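Local coordinates for protein dihydropteroate synthase (Mycobacterium smegmatis, PDB 6OMZ) that probably catalyses the condensation of para-aminobenzoate with 6-hydroxymethyl-7,8-dihydropterin diphosphate to give 7,8-dihydropteroate, the immediate precursor of folate derivatives, at residues V27-D33 / R46-G51. The protein carries 1 engineered substitution. Residues are numbered along the deposited sequence; the frame is centred on the assembly and turned at random.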
loop_
_atom_site.group_PDB
_atom_site.type_symbol
_atom_site.label_atom_id
_atom_site.label_comp_id
_atom_site.label_asym_id
_atom_site.label_seq_id
_atom_site.Cartn_x
_atom_site.Cartn_y
_atom_site.Cartn_z
ATOM N N VAL A 27 0.016 -2.753 7.726
ATOM C CA VAL A 27 -1.323 -2.213 7.480
ATOM C C VAL A 27 -2.154 -2.280 8.757
ATOM O O VAL A 27 -2.270 -3.342 9.376
ATOM C CB VAL A 27 -2.026 -2.989 6.353
ATOM C CG1 VAL A 27 -3.490 -2.528 6.202
ATOM C CG2 VAL A 27 -1.303 -2.805 5.047
ATOM N N VAL A 28 -2.763 -1.154 9.127
ATOM C CA VAL A 28 -3.784 -1.100 10.172
ATOM C C VAL A 28 -5.010 -0.443 9.548
ATOM O O VAL A 28 -4.999 0.765 9.279
ATOM C CB VAL A 28 -3.318 -0.326 11.414
ATOM C CG1 VAL A 28 -4.458 -0.191 12.434
ATOM C CG2 VAL A 28 -2.105 -1.011 12.056
ATOM N N ASN A 29 -6.051 -1.225 9.285
ATOM C CA ASN A 29 -7.319 -0.667 8.827
ATOM C C ASN A 29 -8.272 -0.659 10.016
ATOM O O ASN A 29 -8.632 -1.719 10.542
ATOM C CB ASN A 29 -7.901 -1.443 7.648
ATOM C CG ASN A 29 -9.089 -0.728 7.030
ATOM O OD1 ASN A 29 -10.162 -0.668 7.629
ATOM N ND2 ASN A 29 -8.898 -0.165 5.840
ATOM N N VAL A 30 -8.641 0.547 10.457
ATOM C CA VAL A 30 -9.414 0.709 11.683
ATOM C C VAL A 30 -10.779 0.074 11.530
ATOM O O VAL A 30 -11.316 -0.516 12.475
ATOM C CB VAL A 30 -9.541 2.198 12.049
ATOM C CG1 VAL A 30 -10.299 2.351 13.373
ATOM C CG2 VAL A 30 -8.168 2.829 12.134
ATOM N N THR A 31 -11.366 0.192 10.338
ATOM C CA THR A 31 -12.686 -0.372 10.109
ATOM C C THR A 31 -12.627 -1.892 10.127
ATOM O O THR A 31 -13.455 -2.553 10.771
ATOM C CB THR A 31 -13.247 0.145 8.784
ATOM O OG1 THR A 31 -13.551 1.543 8.913
ATOM C CG2 THR A 31 -14.509 -0.612 8.406
ATOM N N GLN A 32 -11.643 -2.467 9.431
ATOM C CA GLN A 32 -11.520 -3.922 9.432
ATOM C C GLN A 32 -11.183 -4.446 10.827
ATOM O O GLN A 32 -11.782 -5.426 11.292
ATOM C CB GLN A 32 -10.470 -4.366 8.413
ATOM C CG GLN A 32 -10.652 -5.806 7.927
ATOM C CD GLN A 32 -11.922 -5.995 7.102
ATOM O OE1 GLN A 32 -12.982 -6.331 7.635
ATOM N NE2 GLN A 32 -11.816 -5.778 5.795
ATOM N N ASP A 33 -10.245 -3.794 11.523
ATOM C CA ASP A 33 -9.923 -4.222 12.885
ATOM C C ASP A 33 -11.149 -4.188 13.782
ATOM O O ASP A 33 -11.337 -5.080 14.615
ATOM C CB ASP A 33 -8.821 -3.350 13.478
ATOM C CG ASP A 33 -7.461 -3.656 12.889
ATOM O OD1 ASP A 33 -7.363 -4.581 12.045
ATOM O OD2 ASP A 33 -6.492 -2.966 13.267
ATOM N N ARG A 46 -8.000 -1.116 19.934
ATOM C CA ARG A 46 -7.585 -2.334 19.241
ATOM C C ARG A 46 -6.691 -2.004 18.053
ATOM O O ARG A 46 -5.683 -2.682 17.819
ATOM C CB ARG A 46 -8.806 -3.133 18.782
ATOM C CG ARG A 46 -8.479 -4.560 18.345
ATOM C CD ARG A 46 -9.235 -4.994 17.096
ATOM N NE ARG A 46 -10.584 -5.491 17.365
ATOM C CZ ARG A 46 -10.959 -6.764 17.242
ATOM N NH1 ARG A 46 -10.089 -7.689 16.853
ATOM N NH2 ARG A 46 -12.212 -7.111 17.501
ATOM N N ALA A 47 -7.045 -0.960 17.294
ATOM C CA ALA A 47 -6.234 -0.574 16.142
ATOM C C ALA A 47 -4.887 -0.025 16.585
ATOM O O ALA A 47 -3.860 -0.300 15.952
ATOM C CB ALA A 47 -6.980 0.456 15.285
ATOM N N VAL A 48 -4.865 0.748 17.671
ATOM C CA VAL A 48 -3.595 1.257 18.176
ATOM C C VAL A 48 -2.699 0.110 18.633
ATOM O O VAL A 48 -1.504 0.072 18.315
ATOM C CB VAL A 48 -3.835 2.277 19.302
ATOM C CG1 VAL A 48 -2.546 2.534 20.072
ATOM C CG2 VAL A 48 -4.400 3.570 18.724
ATOM N N GLU A 49 -3.258 -0.842 19.392
ATOM C CA GLU A 49 -2.444 -1.976 19.826
ATOM C C GLU A 49 -1.969 -2.798 18.636
ATOM O O GLU A 49 -0.871 -3.365 18.666
ATOM C CB GLU A 49 -3.224 -2.859 20.801
ATOM C CG GLU A 49 -3.523 -2.193 22.143
ATOM C CD GLU A 49 -2.270 -1.822 22.927
ATOM O OE1 GLU A 49 -1.219 -2.483 22.751
ATOM O OE2 GLU A 49 -2.340 -0.862 23.726
ATOM N N HIS A 50 -2.786 -2.871 17.584
ATOM C CA HIS A 50 -2.370 -3.538 16.354
ATOM C C HIS A 50 -1.141 -2.855 15.754
ATOM O O HIS A 50 -0.135 -3.510 15.449
ATOM C CB HIS A 50 -3.535 -3.547 15.359
ATOM C CG HIS A 50 -3.283 -4.369 14.134
ATOM N ND1 HIS A 50 -4.080 -4.296 13.015
ATOM C CD2 HIS A 50 -2.329 -5.290 13.857
ATOM C CE1 HIS A 50 -3.627 -5.131 12.097
ATOM N NE2 HIS A 50 -2.571 -5.752 12.587
ATOM N N GLY A 51 -1.197 -1.532 15.613
ATOM C CA GLY A 51 -0.054 -0.793 15.095
ATOM C C GLY A 51 1.184 -0.933 15.965
ATOM O O GLY A 51 2.291 -1.118 15.455
#
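With CG trans to the backbone N (chi1 -172°), the imidazole of His50 reaches from helix 44-56 toward helix 30-35, while Asp33, its CG anti to the carbonyl carbon, brings a carboxylate to meet it. The pair sits in the TIM barrel of dihydropteroate synthase, where strand 23-29 runs straight into the short helix 30-35 and helix 44-56 packs antiparallel to the strand on the outer side of the barrel. His50 ND1 donates to Asp33 OD2 at 2.8 Å in a fairly straight bond (159°). The oxygen is met on its syn side and sits close to the imidazole plane, although the carboxylate and ring planes are turned 50° apart. A negative Asp33 would be expected to polarise the ring and favour its proton on ND1.

Val28 CG2 covers one face of the same ring in a CH-pi contact, 4.2 Å from the centroid and offset toward the rim, so the imidazole is held at both edge and face. This methyl also rests on Gly51 CA at 3.7 Å, where the helix backbone comes close to the strand. The other branch, Val28 CG1, packs on Ala47 CB at 3.9 Å; Val30 CG2 reaches that same methyl from the start of helix 30-35. Val88 of helix 78-93 touches both Val30 and Ala47, continuing the apolar layer. Asn29 is the N-cap of helix 30-35, its OD1 accepting from Gln32 N, and Val27 turns inward, its nearest side-chain atom about 4 Å from the bound pterin-6-yl-methyl-monophosphate. One turn before His50, the bent chain of Arg46 lays one guanidinium face over Asp33 O, with NE 2.9 Å from that oxygen but at too poor an angle for a hydrogen bond.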